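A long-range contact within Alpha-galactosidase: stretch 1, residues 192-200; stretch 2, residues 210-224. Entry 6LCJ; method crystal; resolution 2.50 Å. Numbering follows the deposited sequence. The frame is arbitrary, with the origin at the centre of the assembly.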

# COMPACT_ATOMS: atom_id res chain seq x y z
N VAL E 192 24.10 53.74 4.06
CA VAL E 192 24.27 52.64 5.00
C VAL E 192 25.25 51.64 4.39
O VAL E 192 25.15 51.31 3.21
CB VAL E 192 22.93 51.93 5.32
CG1 VAL E 192 23.10 50.90 6.43
CG2 VAL E 192 21.84 52.92 5.67
N PHE E 193 26.20 51.16 5.21
CA PHE E 193 27.09 50.07 4.84
C PHE E 193 26.73 48.90 5.75
O PHE E 193 26.99 48.95 6.96
CB PHE E 193 28.54 50.48 5.01
CG PHE E 193 29.53 49.48 4.51
CD1 PHE E 193 29.91 48.40 5.29
CD2 PHE E 193 30.08 49.60 3.24
CE1 PHE E 193 30.83 47.47 4.82
CE2 PHE E 193 31.00 48.67 2.76
CZ PHE E 193 31.38 47.60 3.57
N GLN E 194 26.12 47.85 5.18
CA GLN E 194 25.48 46.81 5.98
C GLN E 194 26.23 45.49 5.85
O GLN E 194 26.36 44.96 4.75
CB GLN E 194 24.02 46.63 5.59
CG GLN E 194 23.25 45.69 6.52
CD GLN E 194 22.65 44.52 5.76
OE1 GLN E 194 21.88 44.72 4.81
NE2 GLN E 194 23.02 43.30 6.15
N ILE E 195 26.71 44.97 6.99
CA ILE E 195 27.38 43.67 7.07
C ILE E 195 26.31 42.59 7.22
O ILE E 195 25.48 42.65 8.14
CB ILE E 195 28.37 43.63 8.24
CG1 ILE E 195 29.47 44.64 8.02
CG2 ILE E 195 28.98 42.26 8.40
CD1 ILE E 195 29.86 45.29 9.28
N ASP E 196 26.34 41.60 6.35
CA ASP E 196 25.31 40.59 6.35
C ASP E 196 25.81 39.31 7.03
O ASP E 196 26.71 39.34 7.87
CB ASP E 196 24.83 40.34 4.92
CG ASP E 196 23.37 39.88 4.86
OD1 ASP E 196 23.14 38.64 4.79
OD2 ASP E 196 22.48 40.76 4.85
N ASP E 197 25.20 38.18 6.66
CA ASP E 197 25.56 36.89 7.22
C ASP E 197 27.03 36.60 6.96
O ASP E 197 27.55 36.87 5.88
CB ASP E 197 24.65 35.83 6.57
CG ASP E 197 24.85 34.44 7.13
OD1 ASP E 197 25.47 34.25 8.19
OD2 ASP E 197 24.33 33.50 6.48
N GLY E 198 27.72 36.11 8.00
CA GLY E 198 29.12 35.76 7.89
C GLY E 198 30.04 36.36 8.95
O GLY E 198 31.21 35.98 9.04
N TRP E 199 29.54 37.32 9.73
CA TRP E 199 30.36 37.91 10.79
C TRP E 199 30.30 37.14 12.11
O TRP E 199 31.21 37.29 12.92
CB TRP E 199 29.94 39.36 11.04
CG TRP E 199 28.56 39.48 11.60
CD1 TRP E 199 27.40 39.59 10.89
CD2 TRP E 199 28.19 39.51 12.98
NE1 TRP E 199 26.33 39.68 11.75
CE2 TRP E 199 26.79 39.65 13.04
CE3 TRP E 199 28.92 39.44 14.18
CZ2 TRP E 199 26.09 39.71 14.25
CZ3 TRP E 199 28.22 39.51 15.38
CH2 TRP E 199 26.82 39.64 15.40
N GLN E 200 29.27 36.33 12.33
CA GLN E 200 28.98 35.71 13.62
C GLN E 200 29.68 34.36 13.77
O GLN E 200 30.11 33.73 12.81
CB GLN E 200 27.46 35.55 13.79
CG GLN E 200 26.84 34.44 12.95
CD GLN E 200 26.69 34.79 11.45
OE1 GLN E 200 27.13 35.84 10.99
NE2 GLN E 200 26.06 33.90 10.70
N ASP E 210 36.55 34.55 13.95
CA ASP E 210 37.98 34.84 13.84
C ASP E 210 38.30 35.83 12.73
O ASP E 210 39.31 36.53 12.82
CB ASP E 210 38.75 33.54 13.61
CG ASP E 210 38.98 32.79 14.90
OD1 ASP E 210 38.76 33.40 15.99
OD2 ASP E 210 39.38 31.60 14.84
N ARG E 211 37.46 35.91 11.70
CA ARG E 211 37.71 36.83 10.61
C ARG E 211 37.34 38.27 10.95
O ARG E 211 37.49 39.14 10.08
CB ARG E 211 36.97 36.34 9.36
CG ARG E 211 37.22 34.86 9.07
CD ARG E 211 36.66 34.39 7.74
NE ARG E 211 35.23 34.63 7.61
CZ ARG E 211 34.28 33.80 8.05
NH1 ARG E 211 34.62 32.67 8.66
NH2 ARG E 211 32.99 34.11 7.88
N PHE E 212 36.89 38.55 12.18
CA PHE E 212 36.64 39.92 12.64
C PHE E 212 37.39 40.18 13.94
O PHE E 212 36.79 40.50 14.98
CB PHE E 212 35.14 40.16 12.81
CG PHE E 212 34.39 40.15 11.51
CD1 PHE E 212 34.13 38.96 10.85
CD2 PHE E 212 33.99 41.34 10.92
CE1 PHE E 212 33.47 38.95 9.63
CE2 PHE E 212 33.34 41.33 9.70
CZ PHE E 212 33.08 40.14 9.06
N PRO E 213 38.73 40.11 13.92
CA PRO E 213 39.49 40.14 15.19
C PRO E 213 39.32 41.41 16.00
O PRO E 213 39.34 41.34 17.23
CB PRO E 213 40.95 39.94 14.74
CG PRO E 213 40.96 40.31 13.29
CD PRO E 213 39.63 39.93 12.76
N ARG E 214 39.15 42.58 15.38
CA ARG E 214 39.02 43.78 16.20
C ARG E 214 37.60 44.01 16.70
O ARG E 214 37.35 45.01 17.38
CB ARG E 214 39.53 45.01 15.44
CG ARG E 214 41.06 45.15 15.49
CD ARG E 214 41.60 46.15 14.47
NE ARG E 214 41.53 45.61 13.12
CZ ARG E 214 41.90 46.27 12.02
NH1 ARG E 214 42.40 47.50 12.12
NH2 ARG E 214 41.78 45.68 10.83
N GLY E 215 36.66 43.12 16.38
CA GLY E 215 35.32 43.22 16.93
C GLY E 215 34.41 44.13 16.12
O GLY E 215 34.85 44.95 15.32
N MET E 216 33.11 43.97 16.36
CA MET E 216 32.12 44.62 15.50
C MET E 216 32.00 46.10 15.79
O MET E 216 31.64 46.87 14.90
CB MET E 216 30.76 43.94 15.64
CG MET E 216 30.78 42.45 15.32
SD MET E 216 31.60 42.03 13.77
CE MET E 216 30.51 42.80 12.57
N ALA E 217 32.29 46.54 17.01
CA ALA E 217 32.17 47.96 17.31
C ALA E 217 33.22 48.78 16.58
O ALA E 217 32.98 49.93 16.23
CB ALA E 217 32.25 48.20 18.82
N PHE E 218 34.39 48.18 16.33
CA PHE E 218 35.45 48.85 15.59
C PHE E 218 35.05 49.06 14.13
O PHE E 218 35.15 50.18 13.60
CB PHE E 218 36.73 48.03 15.69
CG PHE E 218 37.73 48.34 14.62
CD1 PHE E 218 38.53 49.48 14.71
CD2 PHE E 218 37.89 47.49 13.53
CE1 PHE E 218 39.46 49.77 13.72
CE2 PHE E 218 38.82 47.77 12.54
CZ PHE E 218 39.61 48.92 12.63
N LEU E 219 34.60 47.99 13.48
CA LEU E 219 34.09 48.07 12.11
C LEU E 219 33.05 49.17 11.96
O LEU E 219 33.08 49.93 10.98
CB LEU E 219 33.49 46.72 11.72
CG LEU E 219 33.59 46.29 10.27
CD1 LEU E 219 34.99 46.48 9.75
CD2 LEU E 219 33.17 44.84 10.20
N ALA E 220 32.11 49.28 12.90
CA ALA E 220 31.07 50.30 12.75
C ALA E 220 31.64 51.70 12.88
O ALA E 220 31.14 52.63 12.24
CB ALA E 220 29.95 50.08 13.77
N GLU E 221 32.68 51.89 13.71
CA GLU E 221 33.24 53.23 13.87
C GLU E 221 34.00 53.66 12.62
O GLU E 221 33.92 54.83 12.22
CB GLU E 221 34.14 53.28 15.11
CG GLU E 221 34.77 54.65 15.37
CD GLU E 221 33.79 55.83 15.27
OE1 GLU E 221 32.63 55.71 15.74
OE2 GLU E 221 34.19 56.89 14.73
N ARG E 222 34.73 52.73 11.99
CA ARG E 222 35.32 53.00 10.68
C ARG E 222 34.25 53.38 9.65
O ARG E 222 34.48 54.25 8.81
CB ARG E 222 36.12 51.79 10.20
CG ARG E 222 37.31 51.43 11.09
CD ARG E 222 38.53 52.31 10.84
NE ARG E 222 39.75 51.53 10.63
CZ ARG E 222 40.34 51.33 9.45
NH1 ARG E 222 39.83 51.86 8.34
NH2 ARG E 222 41.45 50.60 9.37
N ILE E 223 33.08 52.74 9.71
CA ILE E 223 32.01 53.03 8.76
C ILE E 223 31.45 54.43 8.99
O ILE E 223 31.20 55.18 8.04
CB ILE E 223 30.89 51.97 8.85
CG1 ILE E 223 31.38 50.63 8.34
CG2 ILE E 223 29.66 52.41 8.07
CD1 ILE E 223 30.51 49.50 8.80
N ARG E 224 31.19 54.78 10.26
CA ARG E 224 30.72 56.14 10.55
C ARG E 224 31.78 57.17 10.22
O ARG E 224 31.46 58.27 9.78
CB ARG E 224 30.29 56.27 12.01
CG ARG E 224 29.19 55.31 12.43
CD ARG E 224 29.17 55.17 13.96
NE ARG E 224 27.82 55.02 14.50
CZ ARG E 224 26.96 56.02 14.67
NH1 ARG E 224 27.30 57.26 14.34
NH2 ARG E 224 25.76 55.76 15.17

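The contact is an apolar packing of a strand and the loop after it against a helix and the turn before it, with no hydrogen bond crossing between the two stretches. Strand 192-195 and helix 216-224 run nearly antiparallel (159°), their axes 9.6 Å apart at closest approach, a spacing that side chains fill. Along the strand the CA-to-CB bonds alternate: those of Phe193 and Ile195 point toward the helix, those of Val192 and Gln194 away. On the helix, Met216, Leu219 and Ile223 point back, spaced three and four residues apart and so on one side. Ile195 CD1 meets all three, lying 3.5 Å from Leu219 CD2, 4.2 Å from Met216 CE and 4.3 Å from Ile223 CD1. Phe193 CD1 packs 3.7 Å from Ile223 CD1. Farther along, Trp199 CB sits over one face of the Phe212 ring, 4.0 Å from its centroid, in a CH-pi contact. Trp199 CE3 approaches Met216 CG at 3.7 Å, and Met216 SD lies obliquely 4.8 Å from the centroid of the indole six-membered ring. Arg211 NH2 comes within 2.8 Å of Gly198 O, but the angle is too poor for a hydrogen bond. A type I turn from Phe212 to Gly215, closed by Gly215 N to Phe212 O (3.0 Å), leads into the helix, with Gly215 at the N-cap position.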